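Local coordinates for UPF0131 protein ykqA (PDB 2QIK), which is a putative gamma-glutamylcyclotransferase, probably acting as an acyltransferase on gamma-glutamyl substrates, at residues Y200-E205 with L230-L235. Numbering follows the deposited sequence.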
loop_
_atom_site.group_PDB
_atom_site.type_symbol
_atom_site.label_atom_id
_atom_site.label_comp_id
_atom_site.label_asym_id
_atom_site.label_seq_id
_atom_site.Cartn_x
_atom_site.Cartn_y
_atom_site.Cartn_z
ATOM N N TYR A 200 14.132 4.582 -9.028
ATOM C CA TYR A 200 13.860 6.028 -9.057
ATOM C C TYR A 200 12.688 6.305 -8.106
ATOM O O TYR A 200 12.721 7.248 -7.309
ATOM C CB TYR A 200 13.505 6.461 -10.490
ATOM C CG TYR A 200 12.840 7.822 -10.510
ATOM C CD1 TYR A 200 13.587 8.958 -10.355
ATOM C CD2 TYR A 200 11.491 7.943 -10.571
ATOM C CE1 TYR A 200 13.007 10.181 -10.253
ATOM C CE2 TYR A 200 10.890 9.141 -10.507
ATOM C CZ TYR A 200 11.637 10.290 -10.343
ATOM O OH TYR A 200 10.999 11.531 -10.284
ATOM N N LEU A 201 11.618 5.515 -8.205
ATOM C CA LEU A 201 10.455 5.744 -7.340
ATOM C C LEU A 201 10.791 5.522 -5.879
ATOM O O LEU A 201 10.337 6.267 -5.010
ATOM C CB LEU A 201 9.285 4.942 -7.772
ATOM C CG LEU A 201 8.673 5.286 -9.133
ATOM C CD1 LEU A 201 7.640 4.273 -9.553
ATOM C CD2 LEU A 201 8.047 6.664 -9.074
ATOM N N TYR A 202 11.565 4.474 -5.576
ATOM C CA TYR A 202 11.958 4.220 -4.205
ATOM C C TYR A 202 12.712 5.382 -3.607
ATOM O O TYR A 202 12.541 5.745 -2.436
ATOM C CB TYR A 202 12.766 2.947 -4.048
ATOM C CG TYR A 202 12.008 1.670 -3.876
ATOM C CD1 TYR A 202 10.903 1.357 -4.625
ATOM C CD2 TYR A 202 12.411 0.734 -2.909
ATOM C CE1 TYR A 202 10.221 0.163 -4.418
ATOM C CE2 TYR A 202 11.747 -0.462 -2.737
ATOM C CZ TYR A 202 10.642 -0.747 -3.463
ATOM O OH TYR A 202 9.932 -1.914 -3.333
ATOM N N LYS A 203 13.556 6.030 -4.411
ATOM C CA LYS A 203 14.287 7.222 -3.930
ATOM C C LYS A 203 13.365 8.391 -3.778
ATOM O O LYS A 203 13.394 9.101 -2.754
ATOM C CB LYS A 203 15.464 7.489 -4.895
ATOM C CG LYS A 203 16.247 8.750 -4.508
ATOM C CD LYS A 203 17.336 9.154 -5.501
ATOM C CE LYS A 203 17.934 10.563 -5.244
ATOM N NZ LYS A 203 18.545 11.111 -6.484
ATOM N N ARG A 204 12.552 8.665 -4.790
ATOM C CA ARG A 204 11.623 9.803 -4.707
ATOM C C ARG A 204 10.707 9.722 -3.501
ATOM O O ARG A 204 10.369 10.702 -2.889
ATOM C CB ARG A 204 10.806 9.856 -6.006
ATOM C CG ARG A 204 9.869 11.001 -6.065
ATOM C CD ARG A 204 9.255 11.190 -7.423
ATOM N NE ARG A 204 8.191 12.191 -7.431
ATOM C CZ ARG A 204 7.701 12.754 -8.511
ATOM N NH1 ARG A 204 8.259 12.546 -9.691
ATOM N NH2 ARG A 204 6.683 13.555 -8.413
ATOM N N GLU A 205 10.307 8.510 -3.167
ATOM C CA GLU A 205 9.374 8.255 -2.059
ATOM C C GLU A 205 10.054 7.985 -0.745
ATOM O O GLU A 205 9.397 7.698 0.262
ATOM C CB GLU A 205 8.431 7.075 -2.416
ATOM C CG GLU A 205 7.706 7.309 -3.710
ATOM C CD GLU A 205 6.687 8.311 -3.689
ATOM O OE1 GLU A 205 6.409 8.932 -2.641
ATOM O OE2 GLU A 205 5.934 8.296 -4.728
ATOM N N LEU A 230 1.453 -1.376 -7.722
ATOM C CA LEU A 230 2.308 -0.697 -6.742
ATOM C C LEU A 230 1.837 0.710 -6.503
ATOM O O LEU A 230 1.500 1.452 -7.426
ATOM C CB LEU A 230 3.692 -0.600 -7.323
ATOM C CG LEU A 230 4.749 0.228 -6.548
ATOM C CD1 LEU A 230 5.030 -0.461 -5.209
ATOM C CD2 LEU A 230 5.964 0.382 -7.301
ATOM N N THR A 231 1.808 1.104 -5.226
ATOM C CA THR A 231 1.670 2.490 -4.826
ATOM C C THR A 231 2.555 2.735 -3.621
ATOM O O THR A 231 3.287 1.839 -3.224
ATOM C CB THR A 231 0.159 2.799 -4.635
ATOM O OG1 THR A 231 -0.008 4.222 -4.610
ATOM C CG2 THR A 231 -0.398 2.257 -3.380
ATOM N N PHE A 232 2.549 3.962 -3.095
ATOM C CA PHE A 232 3.349 4.282 -1.942
ATOM C C PHE A 232 2.468 4.956 -0.937
ATOM O O PHE A 232 1.610 5.784 -1.292
ATOM C CB PHE A 232 4.544 5.187 -2.319
ATOM C CG PHE A 232 5.536 4.513 -3.178
ATOM C CD1 PHE A 232 5.402 4.536 -4.543
ATOM C CD2 PHE A 232 6.583 3.787 -2.628
ATOM C CE1 PHE A 232 6.279 3.864 -5.349
ATOM C CE2 PHE A 232 7.483 3.129 -3.418
ATOM C CZ PHE A 232 7.322 3.158 -4.788
ATOM N N LEU A 233 2.626 4.560 0.346
ATOM C CA LEU A 233 1.745 5.095 1.459
ATOM C C LEU A 233 2.619 5.626 2.588
ATOM O O LEU A 233 3.700 5.101 2.833
ATOM C CB LEU A 233 0.804 4.002 1.982
ATOM C CG LEU A 233 -0.110 3.388 0.934
ATOM C CD1 LEU A 233 -0.824 2.183 1.520
ATOM C CD2 LEU A 233 -1.049 4.412 0.338
ATOM N N VAL A 234 2.147 6.706 3.221
ATOM C CA VAL A 234 2.884 7.327 4.289
ATOM C C VAL A 234 2.999 6.417 5.485
ATOM O O VAL A 234 2.049 5.774 5.910
ATOM C CB VAL A 234 2.199 8.650 4.690
ATOM C CG1 VAL A 234 2.790 9.264 5.938
ATOM C CG2 VAL A 234 2.285 9.642 3.578
ATOM N N LEU A 235 4.199 6.381 6.086
ATOM C CA LEU A 235 4.447 5.605 7.288
ATOM C C LEU A 235 4.089 6.275 8.579
ATOM O O LEU A 235 3.470 5.641 9.449
ATOM C CB LEU A 235 5.920 5.123 7.277
ATOM C CG LEU A 235 6.132 3.985 6.333
ATOM C CD1 LEU A 235 7.629 3.823 5.971
ATOM C CD2 LEU A 235 5.611 2.692 6.936
#
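In Phe-232 and Glu-205 alike, CG stands anti to the carbonyl carbon, which sends the phenyl ring from its strand toward the helix and the glutamate chain over that ring. The chain of Glu-205 then bends at chi2 (-71°), which folds its carboxylate back along the phenyl group, the two planes only 19° apart. The evidence for a CH-pi contact is that Glu-205 CG lies 3.7 Å from the centroid of the Phe-232 ring, 17° off the normal. Farther out, Leu-201 CB approaches CZ of Phe-232 obliquely at 4.0 Å, and Tyr-202 CD1 reaches the ring edge near its plane, at 4.0 Å from Phe-232 CE2; the Tyr-202 and Phe-232 rings cross at about a right angle, their centroids 6.0 Å apart. No hydrogen bond links 200-205 to 230-235, so apolar contact carries the join between the end of helix 198-204 and strand 224-234, which pairs antiparallel with strand 212-221 in the AIG2-like region. Tyr-130 of strand 128-132 also touches Leu-201, Glu-205 and Phe-232. Cutting Phe-232 back to an alanine removes the ring, which would probably open a gap beside Leu-201 CB and the Tyr-202 ring and leave the bent chain of Glu-205 without the face it rests on. Two polar atoms have partners outside the contact: Tyr-202 OH bonds to Glu-117, and Glu-205 OE2 to a citrate probably retained from crystallisation.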